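Local coordinates for protein phosphonopyruvate hydrolase (Variovorax sp., PDB 2HJP) that hydrolyses the carbon-phosphorus bond of phosphonopyruvate to give pyruvate and phosphate, with the help of a divalent metal ion such as magnesium, at residues 87-92 and 138-143; 251-256 and 260-265. All blocks are in the same frame, centred on the assembly; numbering follows the deposited sequence.

Contact 1: residues 87-92 and 138-143; sequences GNAVNV and IAAATA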
loop_
_atom_site.group_PDB
_atom_site.type_symbol
_atom_site.label_atom_id
_atom_site.label_comp_id
_atom_site.label_asym_id
_atom_site.label_seq_id
_atom_site.Cartn_x
_atom_site.Cartn_y
_atom_site.Cartn_z
ATOM N N GLY A 87 -11.687 -7.559 13.902
ATOM C CA GLY A 87 -12.890 -8.278 13.532
ATOM C C GLY A 87 -13.129 -9.414 14.498
ATOM O O GLY A 87 -12.673 -9.343 15.641
ATOM N N ASN A 88 -13.826 -10.455 14.069
ATOM C CA ASN A 88 -14.105 -11.544 14.978
ATOM C C ASN A 88 -13.031 -12.631 14.806
ATOM O O ASN A 88 -12.048 -12.453 14.110
ATOM C CB ASN A 88 -15.506 -12.126 14.688
ATOM C CG ASN A 88 -15.651 -12.626 13.249
ATOM O OD1 ASN A 88 -14.652 -12.923 12.550
ATOM N ND2 ASN A 88 -16.899 -12.711 12.788
ATOM N N ALA A 89 -13.260 -13.796 15.392
ATOM C CA ALA A 89 -12.272 -14.889 15.303
ATOM C C ALA A 89 -11.944 -15.260 13.880
ATOM O O ALA A 89 -10.828 -15.712 13.593
ATOM C CB ALA A 89 -12.763 -16.164 16.093
ATOM N N VAL A 90 -12.887 -15.090 12.960
ATOM C CA VAL A 90 -12.572 -15.442 11.580
ATOM C C VAL A 90 -11.513 -14.439 11.042
ATOM O O VAL A 90 -10.546 -14.860 10.433
ATOM C CB VAL A 90 -13.814 -15.427 10.711
ATOM C CG1 VAL A 90 -13.423 -15.664 9.232
ATOM C CG2 VAL A 90 -14.804 -16.508 11.195
ATOM N N ASN A 91 -11.686 -13.142 11.297
ATOM C CA ASN A 91 -10.712 -12.147 10.846
ATOM C C ASN A 91 -9.384 -12.480 11.527
ATOM O O ASN A 91 -8.369 -12.448 10.884
ATOM C CB ASN A 91 -11.155 -10.722 11.245
ATOM C CG ASN A 91 -12.397 -10.304 10.528
ATOM O OD1 ASN A 91 -12.339 -9.969 9.330
ATOM N ND2 ASN A 91 -13.534 -10.352 11.200
ATOM N N VAL A 92 -9.412 -12.821 12.821
ATOM C CA VAL A 92 -8.178 -13.177 13.551
ATOM C C VAL A 92 -7.392 -14.259 12.833
ATOM O O VAL A 92 -6.177 -14.162 12.598
ATOM C CB VAL A 92 -8.486 -13.618 15.002
ATOM C CG1 VAL A 92 -7.210 -14.159 15.680
ATOM C CG2 VAL A 92 -9.039 -12.450 15.778
ATOM N N ILE A 138 -8.674 -16.006 20.688
ATOM C CA ILE A 138 -7.322 -16.395 21.073
ATOM C C ILE A 138 -7.024 -17.786 20.498
ATOM O O ILE A 138 -5.935 -18.018 19.970
ATOM C CB ILE A 138 -7.258 -16.466 22.628
ATOM C CG1 ILE A 138 -7.252 -15.028 23.164
ATOM C CG2 ILE A 138 -6.013 -17.259 23.114
ATOM C CD1 ILE A 138 -6.037 -14.133 22.796
ATOM N N ALA A 139 -7.987 -18.722 20.605
ATOM C CA ALA A 139 -7.772 -20.080 20.057
ATOM C C ALA A 139 -7.560 -19.986 18.531
ATOM O O ALA A 139 -6.736 -20.721 17.968
ATOM C CB ALA A 139 -8.987 -21.008 20.386
ATOM N N ALA A 140 -8.312 -19.095 17.861
ATOM C CA ALA A 140 -8.120 -18.895 16.396
ATOM C C ALA A 140 -6.689 -18.376 16.119
ATOM O O ALA A 140 -6.065 -18.773 15.107
ATOM C CB ALA A 140 -9.157 -17.874 15.825
ATOM N N ALA A 141 -6.179 -17.482 16.983
ATOM C CA ALA A 141 -4.863 -16.936 16.786
ATOM C C ALA A 141 -3.819 -18.005 16.961
ATOM O O ALA A 141 -2.892 -18.095 16.134
ATOM C CB ALA A 141 -4.576 -15.759 17.766
ATOM N N THR A 142 -3.929 -18.801 18.041
ATOM C CA THR A 142 -2.946 -19.859 18.230
ATOM C C THR A 142 -3.058 -20.959 17.183
ATOM O O THR A 142 -2.057 -21.586 16.850
ATOM C CB THR A 142 -2.973 -20.503 19.647
ATOM O OG1 THR A 142 -4.264 -21.113 19.882
ATOM C CG2 THR A 142 -2.634 -19.419 20.726
ATOM N N ALA A 143 -4.265 -21.207 16.680
ATOM C CA ALA A 143 -4.461 -22.210 15.596
ATOM C C ALA A 143 -3.821 -21.679 14.273
ATOM O O ALA A 143 -3.237 -22.436 13.483
ATOM C CB ALA A 143 -6.002 -22.444 15.335
#
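The methyl of Ala-140 sits against the first turn of the helix that starts at Ala-89. Its CB lies 3.5 Å from Ala-89 O and 4.0 Å from Ala-89 CB, so that it covers the backbone as well as the side chain of that residue. Val-92, one turn further on, closes the other half of the interface. With CG1 anti to the backbone N (chi1 173°), this branch reaches across to the second helix, where it comes within 3.7 Å of Ala-141 CB and equally close to the peptide nitrogen of Ala-141; Ala-140 CB touches the same branch from slightly further off, at 4.2 Å. No hydrogen bond crosses, and the small alanine side chains let the backbones come close, with CA of Ala-89 and CA of Ala-140 only 5.9 Å apart. The helices 89-102 and 131-144 follow the third and fourth strands of the TIM-type (beta/alpha)8 barrel and are successive members of its outer helical layer. Inward, the packing continues: Val-92 rests on Met-109 of strand 106-110, and Ala-141 on Val-152 of strand 151-156. The far side of helix 131-144 is looser: Ala-139 and Thr-142 are partly exposed and Ala-143 exposed, although Tyr-288 of the second subunit packs on Ala-139, Ala-140 and Ala-143. At the start of the first helix Asn-88 is the N-cap: its OD1 accepts a weak bond from Val-90 N and a straighter one from Asn-91 N (3.2 Å, 157° at the hydrogen), while its ND2 donates to Lys-116 O of the third subunit.

Contact 2: residues 251-256 and 260-265; sequences ARIRRD and REVDAA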
loop_
_atom_site.group_PDB
_atom_site.type_symbol
_atom_site.label_atom_id
_atom_site.label_comp_id
_atom_site.label_asym_id
_atom_site.label_seq_id
_atom_site.Cartn_x
_atom_site.Cartn_y
_atom_site.Cartn_z
ATOM N N ALA A 251 9.523 25.832 16.956
ATOM C CA ALA A 251 9.220 27.125 17.609
ATOM C C ALA A 251 10.502 27.963 17.625
ATOM O O ALA A 251 10.447 29.166 17.397
ATOM C CB ALA A 251 8.709 26.895 19.025
ATOM N N ARG A 252 11.661 27.359 17.893
ATOM C CA ARG A 252 12.901 28.116 17.870
ATOM C C ARG A 252 13.231 28.653 16.479
ATOM O O ARG A 252 13.652 29.828 16.339
ATOM C CB ARG A 252 14.100 27.287 18.352
ATOM C CG ARG A 252 14.022 26.964 19.843
ATOM C CD ARG A 252 15.132 26.046 20.385
ATOM N NE ARG A 252 16.476 26.637 20.243
ATOM C CZ ARG A 252 17.628 25.939 20.259
ATOM N NH1 ARG A 252 17.625 24.590 20.393
ATOM N NH2 ARG A 252 18.786 26.595 20.176
ATOM N N ILE A 253 13.057 27.820 15.444
ATOM C CA ILE A 253 13.381 28.242 14.081
ATOM C C ILE A 253 12.516 29.441 13.699
ATOM O O ILE A 253 12.988 30.376 13.096
ATOM C CB ILE A 253 13.200 27.040 13.068
ATOM C CG1 ILE A 253 14.353 26.022 13.240
ATOM C CG2 ILE A 253 13.234 27.524 11.602
ATOM C CD1 ILE A 253 14.730 25.569 14.637
ATOM N N ARG A 254 11.253 29.422 14.103
ATOM C CA ARG A 254 10.350 30.520 13.767
ATOM C C ARG A 254 10.656 31.811 14.571
ATOM O O ARG A 254 10.536 32.914 14.035
ATOM C CB ARG A 254 8.895 30.027 13.893
ATOM C CG ARG A 254 8.413 29.625 12.416
ATOM C CD ARG A 254 8.276 30.850 11.548
ATOM N NE ARG A 254 6.859 31.017 11.177
ATOM C CZ ARG A 254 6.117 32.121 11.341
ATOM N NH1 ARG A 254 5.196 32.223 12.302
ATOM N NH2 ARG A 254 6.298 33.143 10.507
ATOM N N ARG A 255 11.090 31.651 15.815
ATOM C CA ARG A 255 11.455 32.760 16.693
ATOM C C ARG A 255 12.802 33.341 16.202
ATOM O O ARG A 255 12.972 34.565 16.105
ATOM C CB ARG A 255 11.586 32.176 18.114
ATOM C CG ARG A 255 11.432 33.075 19.280
ATOM C CD ARG A 255 10.939 32.238 20.505
ATOM N NE ARG A 255 11.823 31.106 20.772
ATOM C CZ ARG A 255 11.407 29.909 21.186
ATOM N NH1 ARG A 255 10.110 29.666 21.367
ATOM N NH2 ARG A 255 12.299 28.960 21.490
ATOM N N ASP A 256 13.764 32.479 15.874
ATOM C CA ASP A 256 15.079 32.933 15.394
ATOM C C ASP A 256 15.104 33.372 13.903
ATOM O O ASP A 256 16.079 33.973 13.429
ATOM C CB ASP A 256 16.110 31.831 15.519
ATOM C CG ASP A 256 16.345 31.388 16.933
ATOM O OD1 ASP A 256 15.872 32.031 17.886
ATOM O OD2 ASP A 256 17.014 30.374 17.054
ATOM N N ARG A 260 20.296 29.110 12.095
ATOM C CA ARG A 260 21.677 29.448 12.497
ATOM C C ARG A 260 22.043 29.040 13.924
ATOM O O ARG A 260 23.182 28.668 14.145
ATOM C CB ARG A 260 21.963 30.962 12.301
ATOM C CG ARG A 260 23.337 31.459 12.813
ATOM C CD ARG A 260 23.488 33.015 12.648
ATOM N N GLU A 261 21.084 29.107 14.852
ATOM C CA GLU A 261 21.223 28.798 16.291
ATOM C C GLU A 261 20.921 27.350 16.613
ATOM O O GLU A 261 21.611 26.708 17.377
ATOM C CB GLU A 261 20.190 29.544 17.121
ATOM C CG GLU A 261 20.601 30.783 17.790
ATOM C CD GLU A 261 21.240 31.699 16.792
ATOM O OE1 GLU A 261 22.476 31.565 16.581
ATOM O OE2 GLU A 261 20.489 32.525 16.213
ATOM N N VAL A 262 19.857 26.849 16.019
ATOM C CA VAL A 262 19.438 25.522 16.309
ATOM C C VAL A 262 20.296 24.459 15.672
ATOM O O VAL A 262 20.355 23.344 16.150
ATOM C CB VAL A 262 17.940 25.412 15.908
ATOM C CG1 VAL A 262 17.835 24.828 14.559
ATOM C CG2 VAL A 262 17.167 24.714 16.952
ATOM N N ASP A 263 20.994 24.782 14.604
ATOM C CA ASP A 263 21.763 23.771 13.935
ATOM C C ASP A 263 22.769 23.054 14.817
ATOM O O ASP A 263 22.794 21.830 14.803
ATOM C CB ASP A 263 22.490 24.349 12.714
ATOM C CG ASP A 263 23.271 23.297 11.976
ATOM O OD1 ASP A 263 24.491 23.215 12.195
ATOM O OD2 ASP A 263 22.661 22.516 11.186
ATOM N N ALA A 264 23.557 23.805 15.603
ATOM C CA ALA A 264 24.632 23.194 16.430
ATOM C C ALA A 264 24.213 22.078 17.369
ATOM O O ALA A 264 24.887 21.058 17.486
ATOM C CB ALA A 264 25.355 24.281 17.228
ATOM N N ALA A 265 23.074 22.260 17.997
ATOM C CA ALA A 265 22.521 21.337 18.962
ATOM C C ALA A 265 22.006 20.026 18.297
ATOM O O ALA A 265 22.130 18.905 18.849
ATOM C CB ALA A 265 21.342 22.054 19.721
HETATM O O HOH W 1 17.993 29.163 15.025
HETATM O O HOH W 2 18.469 31.767 12.489
#
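The end of helix 237-256, which follows the last barrel strand, meets the chain just after it where Val-262 packs against Arg-252 and Ile-253. In the conformer described, one of two modelled for this valine, Val-262 CG2 sits over a face of the Arg-252 guanidinium, nearest to NH1 at 3.5 Å; the rotation of the valine, and with it this detail, is doubtful. The Arg-252 chain runs extended at chi2 and bends at chi3 (62°), which turns its guanidinium over Val-262. An alanine at Arg-252 would remove this cover and would probably leave that side of Val-262 more open to solvent. Val-262 and Ile-253 also pack together, but the closeness of their modelled methyls is doubtful. The short turn between the segments leads out of the barrel helix toward the C-terminal helices 269-275 and 278-288. Two waters bridge the segments. Water 1 donates to Asp-256 OD2 at 2.6 Å and accepts from Val-262 N at 3.1 Å; water 2 accepts from Arg-260 N and donates weakly to Asp-256 O. Asp-256 OD2 also lies 3.3 Å from Glu-261 CB, and the two carboxylates, turned 57° apart, bring like charges to 4.2 Å between Asp-256 OD2 and Glu-261 OE2, which may raise the proton affinity of either. The fourth subunit packs alongside, with its Phe-36 on Ile-253 and its Arg-240 in a salt bridge to Asp-263.

In the fold
Contacts 1 and 2 lie on opposite sides of the chain's centre, about 51 Å apart between centres and about 40 Å between nearest atoms, and they do not touch. Contact 1 joins neighbouring helices of the layer around the barrel: the side chain of Val-92 is about 12 Å from that of Asp-81, which binds the magnesium ion and lines the phosphonopyruvate pocket. Contact 2, with its centre about 34 Å from the chain's centre, is remote from the annotated sites and lies where the chain leaves helix 237-256 for helix 269-275. Both border other subunits of the tetramer: the second and third at contact 1, the fourth at contact 2.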